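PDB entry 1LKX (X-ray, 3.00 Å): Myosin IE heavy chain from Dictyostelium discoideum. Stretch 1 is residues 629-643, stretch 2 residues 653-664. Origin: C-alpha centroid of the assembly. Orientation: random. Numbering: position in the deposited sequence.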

ATOM      1  N   GLU A 629     -30.095  -9.455 -11.256  1.00 93.74           N
ATOM      2  CA  GLU A 629     -31.259  -9.587 -10.389  1.00 95.28           C
ATOM      3  C   GLU A 629     -32.507  -9.661 -11.265  1.00 96.85           C
ATOM      4  O   GLU A 629     -32.458  -9.302 -12.442  1.00 97.44           O
ATOM      5  N   TYR A 630     -33.622 -10.115 -10.698  1.00 98.42           N
ATOM      6  CA  TYR A 630     -34.869 -10.239 -11.456  1.00 99.52           C
ATOM      7  C   TYR A 630     -35.542  -8.933 -11.869  1.00100.54           C
ATOM      8  O   TYR A 630     -35.540  -8.569 -13.050  1.00100.16           O
ATOM      9  N   THR A 631     -36.127  -8.242 -10.896  1.00101.97           N
ATOM     10  CA  THR A 631     -36.830  -6.985 -11.152  1.00103.61           C
ATOM     11  C   THR A 631     -36.007  -5.991 -11.976  1.00104.43           C
ATOM     12  O   THR A 631     -36.547  -5.021 -12.521  1.00104.23           O
ATOM     13  N   ARG A 632     -34.702  -6.239 -12.065  1.00105.49           N
ATOM     14  CA  ARG A 632     -33.799  -5.378 -12.818  1.00106.47           C
ATOM     15  C   ARG A 632     -33.834  -5.747 -14.300  1.00107.04           C
ATOM     16  O   ARG A 632     -33.523  -4.920 -15.162  1.00106.83           O
ATOM     17  N   PHE A 633     -34.211  -6.993 -14.584  1.00107.60           N
ATOM     18  CA  PHE A 633     -34.299  -7.485 -15.957  1.00108.03           C
ATOM     19  C   PHE A 633     -35.610  -6.985 -16.544  1.00109.03           C
ATOM     20  O   PHE A 633     -35.643  -6.392 -17.628  1.00108.86           O
ATOM     21  N   TYR A 634     -36.684  -7.238 -15.804  1.00110.24           N
ATOM     22  CA  TYR A 634     -38.032  -6.820 -16.172  1.00111.19           C
ATOM     23  C   TYR A 634     -38.028  -5.362 -16.651  1.00110.85           C
ATOM     24  O   TYR A 634     -38.104  -5.091 -17.848  1.00110.74           O
ATOM     25  N   ASN A 635     -37.931  -4.438 -15.699  1.00110.51           N
ATOM     26  CA  ASN A 635     -37.916  -3.003 -15.976  1.00110.06           C
ATOM     27  C   ASN A 635     -36.685  -2.554 -16.773  1.00109.83           C
ATOM     28  O   ASN A 635     -36.124  -1.488 -16.511  1.00109.63           O
ATOM     29  N   ARG A 636     -36.266  -3.361 -17.745  1.00109.34           N
ATOM     30  CA  ARG A 636     -35.106  -3.023 -18.563  1.00109.29           C
ATOM     31  C   ARG A 636     -35.066  -3.749 -19.908  1.00109.55           C
ATOM     32  O   ARG A 636     -34.758  -3.143 -20.941  1.00109.48           O
ATOM     33  N   TYR A 637     -35.362  -5.044 -19.900  1.00109.47           N
ATOM     34  CA  TYR A 637     -35.360  -5.813 -21.138  1.00109.65           C
ATOM     35  C   TYR A 637     -36.765  -6.259 -21.531  1.00110.47           C
ATOM     36  O   TYR A 637     -37.055  -7.459 -21.537  1.00110.93           O
ATOM     37  N   LYS A 638     -37.629  -5.297 -21.865  1.00110.61           N
ATOM     38  CA  LYS A 638     -39.009  -5.590 -22.264  1.00110.26           C
ATOM     39  C   LYS A 638     -39.236  -5.408 -23.762  1.00110.41           C
ATOM     40  O   LYS A 638     -39.854  -6.252 -24.413  1.00109.85           O
ATOM     41  N   MET A 639     -38.731  -4.303 -24.299  1.00111.05           N
ATOM     42  CA  MET A 639     -38.865  -3.998 -25.720  1.00111.88           C
ATOM     43  C   MET A 639     -38.544  -5.202 -26.605  1.00112.11           C
ATOM     44  O   MET A 639     -39.288  -5.524 -27.533  1.00111.53           O
ATOM     45  N   LEU A 640     -37.430  -5.863 -26.311  1.00112.96           N
ATOM     46  CA  LEU A 640     -37.015  -7.035 -27.069  1.00113.71           C
ATOM     47  C   LEU A 640     -38.119  -8.073 -26.948  1.00113.78           C
ATOM     48  O   LEU A 640     -38.539  -8.685 -27.932  1.00113.70           O
ATOM     49  N   CYS A 641     -38.576  -8.257 -25.714  1.00113.74           N
ATOM     50  CA  CYS A 641     -39.619  -9.218 -25.398  1.00113.83           C
ATOM     51  C   CYS A 641     -40.936  -8.890 -26.073  1.00113.13           C
ATOM     52  O   CYS A 641     -41.254  -7.724 -26.304  1.00113.18           O
ATOM     53  N   LYS A 642     -41.698  -9.936 -26.375  1.00112.26           N
ATOM     54  CA  LYS A 642     -42.996  -9.803 -27.019  1.00110.75           C
ATOM     55  C   LYS A 642     -43.990  -9.226 -26.006  1.00110.21           C
ATOM     56  O   LYS A 642     -44.728  -9.966 -25.348  1.00110.24           O
ATOM     57  N   LYS A 643     -43.991  -7.900 -25.883  1.00109.15           N
ATOM     58  CA  LYS A 643     -44.873  -7.204 -24.954  1.00108.21           C
ATOM     59  C   LYS A 643     -44.496  -7.501 -23.502  1.00107.74           C
ATOM     60  O   LYS A 643     -43.673  -6.801 -22.904  1.00106.79           O
ATOM     61  N   LYS A 653     -40.720 -12.163 -11.930  1.00106.16           N
ATOM     62  CA  LYS A 653     -39.792 -13.030 -12.649  1.00106.62           C
ATOM     63  C   LYS A 653     -40.487 -13.741 -13.805  1.00107.49           C
ATOM     64  O   LYS A 653     -39.888 -14.577 -14.494  1.00107.53           O
ATOM     65  N   GLN A 654     -41.761 -13.414 -14.007  1.00108.13           N
ATOM     66  CA  GLN A 654     -42.529 -14.010 -15.091  1.00108.02           C
ATOM     67  C   GLN A 654     -41.922 -13.449 -16.362  1.00108.65           C
ATOM     68  O   GLN A 654     -41.521 -14.194 -17.257  1.00108.59           O
ATOM     69  N   ALA A 655     -41.841 -12.121 -16.413  1.00109.65           N
ATOM     70  CA  ALA A 655     -41.276 -11.416 -17.553  1.00110.99           C
ATOM     71  C   ALA A 655     -40.006 -12.118 -17.992  1.00112.07           C
ATOM     72  O   ALA A 655     -39.914 -12.603 -19.121  1.00112.29           O
ATOM     73  N   THR A 656     -39.036 -12.175 -17.078  1.00113.54           N
ATOM     74  CA  THR A 656     -37.747 -12.810 -17.338  1.00114.65           C
ATOM     75  C   THR A 656     -37.909 -13.912 -18.374  1.00114.81           C
ATOM     76  O   THR A 656     -37.579 -13.731 -19.548  1.00114.81           O
ATOM     77  N   GLU A 657     -38.439 -15.046 -17.926  1.00115.04           N
ATOM     78  CA  GLU A 657     -38.647 -16.201 -18.788  1.00115.07           C
ATOM     79  C   GLU A 657     -39.138 -15.820 -20.173  1.00114.61           C
ATOM     80  O   GLU A 657     -38.436 -16.012 -21.168  1.00114.50           O
ATOM     81  N   LEU A 658     -40.349 -15.282 -20.229  1.00113.97           N
ATOM     82  CA  LEU A 658     -40.954 -14.884 -21.490  1.00113.41           C
ATOM     83  C   LEU A 658     -39.972 -14.240 -22.466  1.00112.75           C
ATOM     84  O   LEU A 658     -39.914 -14.619 -23.638  1.00112.63           O
ATOM     85  N   ILE A 659     -39.194 -13.277 -21.977  1.00111.93           N
ATOM     86  CA  ILE A 659     -38.223 -12.566 -22.807  1.00111.07           C
ATOM     87  C   ILE A 659     -37.180 -13.497 -23.437  1.00110.66           C
ATOM     88  O   ILE A 659     -36.802 -13.318 -24.598  1.00110.84           O
ATOM     89  N   LEU A 660     -36.722 -14.486 -22.669  1.00109.62           N
ATOM     90  CA  LEU A 660     -35.723 -15.441 -23.145  1.00108.24           C
ATOM     91  C   LEU A 660     -36.320 -16.394 -24.169  1.00107.85           C
ATOM     92  O   LEU A 660     -35.805 -16.521 -25.282  1.00108.21           O
ATOM     93  N   GLN A 661     -37.404 -17.068 -23.781  1.00107.19           N
ATOM     94  CA  GLN A 661     -38.086 -18.010 -24.666  1.00106.31           C
ATOM     95  C   GLN A 661     -38.278 -17.377 -26.036  1.00106.06           C
ATOM     96  O   GLN A 661     -38.032 -18.009 -27.066  1.00105.88           O
ATOM     97  N   GLN A 662     -38.706 -16.117 -26.034  1.00105.85           N
ATOM     98  CA  GLN A 662     -38.917 -15.364 -27.265  1.00105.16           C
ATOM     99  C   GLN A 662     -37.609 -14.695 -27.690  1.00104.74           C
ATOM    100  O   GLN A 662     -37.538 -13.473 -27.829  1.00104.70           O
ATOM    101  N   HIS A 663     -36.574 -15.508 -27.883  1.00104.04           N
ATOM    102  CA  HIS A 663     -35.272 -15.009 -28.294  1.00103.69           C
ATOM    103  C   HIS A 663     -34.302 -16.168 -28.435  1.00103.65           C
ATOM    104  O   HIS A 663     -33.144 -15.977 -28.806  1.00103.73           O
ATOM    105  N   ASN A 664     -34.796 -17.366 -28.135  1.00103.61           N
ATOM    106  CA  ASN A 664     -34.030 -18.615 -28.215  1.00104.12           C
ATOM    107  C   ASN A 664     -32.599 -18.589 -27.654  1.00104.18           C
ATOM    108  O   ASN A 664     -31.675 -18.047 -28.270  1.00104.24           O
TER

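The contact between these two stretches is mostly apolar, and its centre is I659, on the helix of stretch 2. Its CA-to-CB bond points toward stretch 1, and with chi1 m and chi2 t the chain extends so that CD1 lies 3.7 Å from CE2 of F633, while CG1 lies 3.3 Å from CB of C641. A branched aliphatic residue suits this place because it is broad enough to meet several neighbours at once. F633, chi1 t, also points toward the partner helix; the edge of its ring meets the backbone of T656, F633 CD2 to T656 CA being 3.8 Å, and its CZ approaches CD2 of L660 at 4.3 Å. C641, also t, has a small side chain where the two backbones come close, C641 CA lying 4.5 Å from I659 CA. The SG of C641 reaches to 4.2 Å from CB of L658. Nearer the surface, the short side chain of A655 accommodates the ring of Y634, whose CD2 lies 3.6 Å from A655 CB.

Y630 and K653 combine apolar and polar contact. CB of K653 sits over one face of the tyrosine ring, 3.4 Å from the centroid of the Y630 ring, in a CH-pi contact. The lysine chain then continues until its NZ donates a hydrogen bond to OH of Y630 at 2.6 Å, the one hydrogen bond across the stretches. A long amphipathic side chain can thus serve both the ring and its hydroxyl.

Toward the other end, K642 and Q662 pack through the aliphatic parts of their side chains, and L640 meets the ring of H663. CG of K642 meets CG of Q662 at 3.5 Å, both side chains beginning m, m, while K642 NZ turns back to donate to O of L640 at 2.7 Å. The CA-to-CB bond of L640 points toward stretch 2, and its CB lies 3.7 Å from NE2 of H663, at the imidazole edge; its side chain is m with chi2 p.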

ATOM      1  CB  GLU A 629     -31.322  -8.372  -9.462  1.00 94.99           C
ATOM      2  CG  GLU A 629     -29.965  -8.006  -8.850  1.00 93.81           C
ATOM      3  CD  GLU A 629     -29.841  -6.527  -8.530  1.00 93.22           C
ATOM      4  OE1 GLU A 629     -30.055  -5.718  -9.452  1.00 92.53           O
ATOM      5  OE2 GLU A 629     -29.526  -6.172  -7.370  1.00 92.73           O
ATOM      6  CB  TYR A 630     -35.871 -11.091 -10.678  1.00 98.59           C
ATOM      7  CG  TYR A 630     -35.823 -12.559 -11.032  1.00 97.92           C
ATOM      8  CD1 TYR A 630     -36.239 -13.523 -10.119  1.00 97.54           C
ATOM      9  CD2 TYR A 630     -35.357 -12.987 -12.278  1.00 96.66           C
ATOM     10  CE1 TYR A 630     -36.187 -14.873 -10.424  1.00 96.97           C
ATOM     11  CE2 TYR A 630     -35.305 -14.339 -12.593  1.00 96.51           C
ATOM     12  CZ  TYR A 630     -35.718 -15.274 -11.658  1.00 96.88           C
ATOM     13  OH  TYR A 630     -35.646 -16.618 -11.938  1.00 97.01           O
ATOM     14  CB  THR A 631     -37.243  -6.307  -9.826  1.00103.87           C
ATOM     15  OG1 THR A 631     -37.808  -7.287  -8.941  1.00103.91           O
ATOM     16  CG2 THR A 631     -38.278  -5.211 -10.090  1.00104.08           C
ATOM     17  CB  ARG A 632     -32.373  -5.520 -12.283  1.00106.80           C
ATOM     18  CG  ARG A 632     -31.409  -4.460 -12.783  1.00107.84           C
ATOM     19  CD  ARG A 632     -30.042  -4.625 -12.141  1.00108.84           C
ATOM     20  NE  ARG A 632     -29.227  -3.417 -12.251  1.00109.92           N
ATOM     21  CZ  ARG A 632     -28.039  -3.258 -11.669  1.00110.38           C
ATOM     22  NH1 ARG A 632     -27.520  -4.236 -10.934  1.00110.41           N
ATOM     23  NH2 ARG A 632     -27.372  -2.117 -11.812  1.00110.25           N
ATOM     24  CB  PHE A 633     -34.275  -9.015 -15.977  1.00106.74           C
ATOM     25  CG  PHE A 633     -33.941  -9.598 -17.324  1.00105.73           C
ATOM     26  CD1 PHE A 633     -32.751  -9.258 -17.967  1.00104.98           C
ATOM     27  CD2 PHE A 633     -34.811 -10.483 -17.951  1.00104.82           C
ATOM     28  CE1 PHE A 633     -32.431  -9.787 -19.214  1.00104.17           C
ATOM     29  CE2 PHE A 633     -34.499 -11.018 -19.197  1.00104.80           C
ATOM     30  CZ  PHE A 633     -33.304 -10.668 -19.830  1.00104.45           C
ATOM     31  CB  TYR A 634     -38.946  -6.966 -14.948  1.00112.52           C
ATOM     32  CG  TYR A 634     -40.345  -6.413 -15.114  1.00114.01           C
ATOM     33  CD1 TYR A 634     -41.004  -5.803 -14.040  1.00114.52           C
ATOM     34  CD2 TYR A 634     -41.022  -6.515 -16.330  1.00114.72           C
ATOM     35  CE1 TYR A 634     -42.302  -5.307 -14.175  1.00114.96           C
ATOM     36  CE2 TYR A 634     -42.322  -6.023 -16.477  1.00115.29           C
ATOM     37  CZ  TYR A 634     -42.955  -5.421 -15.397  1.00115.24           C
ATOM     38  OH  TYR A 634     -44.239  -4.943 -15.544  1.00115.31           O
ATOM     39  CB  ASN A 635     -37.976  -2.227 -14.653  1.00110.20           C
ATOM     40  CG  ASN A 635     -39.273  -2.456 -13.894  1.00110.34           C
ATOM     41  OD1 ASN A 635     -40.300  -1.843 -14.197  1.00110.41           O
ATOM     42  ND2 ASN A 635     -39.234  -3.347 -12.906  1.00109.76           N
ATOM     43  CB  ARG A 636     -33.819  -3.303 -17.785  1.00108.98           C
ATOM     44  CG  ARG A 636     -32.555  -3.304 -18.635  1.00108.88           C
ATOM     45  CD  ARG A 636     -32.516  -2.150 -19.632  1.00108.21           C
ATOM     46  NE  ARG A 636     -31.255  -2.122 -20.362  1.00108.26           N
ATOM     47  CZ  ARG A 636     -30.100  -1.726 -19.831  1.00108.52           C
ATOM     48  NH1 ARG A 636     -30.052  -1.323 -18.567  1.00108.50           N
ATOM     49  NH2 ARG A 636     -28.993  -1.732 -20.560  1.00107.72           N
ATOM     50  CB  TYR A 637     -34.457  -7.042 -21.011  1.00108.46           C
ATOM     51  CG  TYR A 637     -32.981  -6.728 -20.914  1.00107.38           C
ATOM     52  CD1 TYR A 637     -32.384  -6.429 -19.688  1.00106.35           C
ATOM     53  CD2 TYR A 637     -32.178  -6.731 -22.055  1.00106.47           C
ATOM     54  CE1 TYR A 637     -31.022  -6.145 -19.604  1.00105.14           C
ATOM     55  CE2 TYR A 637     -30.821  -6.445 -21.981  1.00105.36           C
ATOM     56  CZ  TYR A 637     -30.252  -6.155 -20.757  1.00104.92           C
ATOM     57  OH  TYR A 637     -28.911  -5.878 -20.698  1.00104.23           O
ATOM     58  CB  LYS A 638     -39.983  -4.701 -21.487  1.00109.35           C
ATOM     59  CG  LYS A 638     -39.980  -4.970 -19.993  1.00108.63           C
ATOM     60  CD  LYS A 638     -40.965  -4.089 -19.247  1.00107.98           C
ATOM     61  CE  LYS A 638     -40.585  -2.619 -19.330  1.00107.44           C
ATOM     62  NZ  LYS A 638     -41.504  -1.778 -18.508  1.00107.07           N
ATOM     63  CB  MET A 639     -37.959  -2.816 -26.090  1.00111.80           C
ATOM     64  CG  MET A 639     -36.766  -2.615 -25.161  1.00112.17           C
ATOM     65  SD  MET A 639     -37.247  -2.068 -23.495  1.00112.76           S
ATOM     66  CE  MET A 639     -37.182  -0.265 -23.676  1.00112.06           C
ATOM     67  CB  LEU A 640     -35.720  -7.623 -26.490  1.00114.42           C
ATOM     68  CG  LEU A 640     -34.516  -6.731 -26.158  1.00114.66           C
ATOM     69  CD1 LEU A 640     -34.812  -5.859 -24.941  1.00114.62           C
ATOM     70  CD2 LEU A 640     -33.309  -7.620 -25.878  1.00114.87           C
ATOM     71  CB  CYS A 641     -39.838  -9.283 -23.886  1.00114.61           C
ATOM     72  SG  CYS A 641     -41.155 -10.417 -23.370  1.00115.31           S
ATOM     73  CB  LYS A 642     -43.472 -11.175 -27.511  1.00109.84           C
ATOM     74  CG  LYS A 642     -42.437 -11.978 -28.319  1.00108.25           C
ATOM     75  CD  LYS A 642     -42.144 -11.372 -29.690  1.00107.23           C
ATOM     76  CE  LYS A 642     -41.130 -10.240 -29.624  1.00106.84           C
ATOM     77  NZ  LYS A 642     -39.778 -10.723 -29.228  1.00106.49           N
ATOM     78  CB  LYS A 643     -46.332  -7.606 -25.215  1.00108.16           C
ATOM     79  CG  LYS A 643     -46.979  -6.929 -26.421  1.00107.22           C
ATOM     80  CD  LYS A 643     -47.281  -5.464 -26.127  1.00107.08           C
ATOM     81  CE  LYS A 643     -48.059  -4.803 -27.260  1.00107.23           C
ATOM     82  NZ  LYS A 643     -48.440  -3.387 -26.953  1.00106.60           N
ATOM     83  CB  LYS A 653     -39.183 -14.065 -11.699  1.00105.63           C
ATOM     84  CG  LYS A 653     -40.201 -14.846 -10.883  1.00104.69           C
ATOM     85  CD  LYS A 653     -39.534 -15.914 -10.026  1.00103.44           C
ATOM     86  CE  LYS A 653     -39.127 -17.129 -10.851  1.00102.89           C
ATOM     87  NZ  LYS A 653     -38.196 -16.799 -11.955  1.00101.94           N
ATOM     88  CB  GLN A 654     -44.005 -13.604 -14.993  1.00107.01           C
ATOM     89  CG  GLN A 654     -44.650 -13.907 -13.648  1.00105.04           C
ATOM     90  CD  GLN A 654     -44.983 -12.653 -12.866  1.00103.92           C
ATOM     91  OE1 GLN A 654     -44.113 -11.825 -12.583  1.00103.34           O
ATOM     92  NE2 GLN A 654     -46.252 -12.508 -12.512  1.00103.06           N
ATOM     93  CB  ALA A 655     -40.966  -9.968 -17.180  1.00110.43           C
ATOM     94  CB  THR A 656     -37.135 -13.454 -16.055  1.00115.06           C
ATOM     95  OG1 THR A 656     -36.981 -12.468 -15.026  1.00115.63           O
ATOM     96  CG2 THR A 656     -35.773 -14.045 -16.370  1.00115.36           C
ATOM     97  CB  GLU A 657     -39.649 -17.161 -18.152  1.00115.80           C
ATOM     98  CG  GLU A 657     -39.873 -18.421 -18.966  1.00116.76           C
ATOM     99  CD  GLU A 657     -40.824 -19.385 -18.295  1.00117.43           C
ATOM    100  OE1 GLU A 657     -41.038 -20.486 -18.848  1.00117.70           O
ATOM    101  OE2 GLU A 657     -41.358 -19.041 -17.217  1.00117.86           O
ATOM    102  CB  LEU A 658     -42.124 -13.938 -21.222  1.00113.30           C
ATOM    103  CG  LEU A 658     -43.263 -14.559 -20.409  1.00113.27           C
ATOM    104  CD1 LEU A 658     -44.335 -13.511 -20.179  1.00113.22           C
ATOM    105  CD2 LEU A 658     -43.835 -15.775 -21.139  1.00112.81           C
ATOM    106  CB  ILE A 659     -37.486 -11.481 -21.985  1.00110.83           C
ATOM    107  CG1 ILE A 659     -38.502 -10.660 -21.185  1.00110.44           C
ATOM    108  CG2 ILE A 659     -36.685 -10.573 -22.918  1.00110.33           C
ATOM    109  CD1 ILE A 659     -37.887  -9.745 -20.150  1.00110.43           C
ATOM    110  CB  LEU A 660     -35.155 -16.248 -21.976  1.00107.21           C
ATOM    111  CG  LEU A 660     -34.505 -15.444 -20.849  1.00106.28           C
ATOM    112  CD1 LEU A 660     -34.084 -16.382 -19.733  1.00105.74           C
ATOM    113  CD2 LEU A 660     -33.313 -14.670 -21.387  1.00105.69           C
ATOM    114  CB  GLN A 661     -39.441 -18.418 -24.071  1.00105.68           C
ATOM    115  CG  GLN A 661     -39.329 -19.470 -22.969  1.00104.91           C
ATOM    116  CD  GLN A 661     -40.663 -19.814 -22.329  1.00104.65           C
ATOM    117  OE1 GLN A 661     -41.243 -19.007 -21.603  1.00104.91           O
ATOM    118  NE2 GLN A 661     -41.156 -21.017 -22.599  1.00104.47           N
ATOM    119  CB  GLN A 662     -39.998 -14.298 -27.058  1.00104.89           C
ATOM    120  CG  GLN A 662     -41.362 -14.849 -26.660  1.00103.96           C
ATOM    121  CD  GLN A 662     -41.952 -15.775 -27.706  1.00102.82           C
ATOM    122  OE1 GLN A 662     -42.028 -15.429 -28.886  1.00101.90           O
ATOM    123  NE2 GLN A 662     -42.381 -16.955 -27.275  1.00102.12           N
ATOM    124  CB  HIS A 663     -34.739 -14.011 -27.272  1.00103.70           C
ATOM    125  CG  HIS A 663     -34.460 -12.656 -27.843  1.00104.25           C
ATOM    126  ND1 HIS A 663     -33.654 -12.465 -28.945  1.00104.28           N
ATOM    127  CD2 HIS A 663     -34.857 -11.423 -27.447  1.00104.78           C
ATOM    128  CE1 HIS A 663     -33.567 -11.171 -29.203  1.00104.78           C
ATOM    129  NE2 HIS A 663     -34.286 -10.517 -28.309  1.00104.91           N
ATOM    130  CB  ASN A 664     -34.018 -19.149 -29.667  1.00103.94           C
ATOM    131  CG  ASN A 664     -33.223 -18.267 -30.629  1.00103.61           C
ATOM    132  OD1 ASN A 664     -33.618 -17.140 -30.942  1.00102.90           O
ATOM    133  ND2 ASN A 664     -32.096 -18.786 -31.104  1.00103.19           N
TER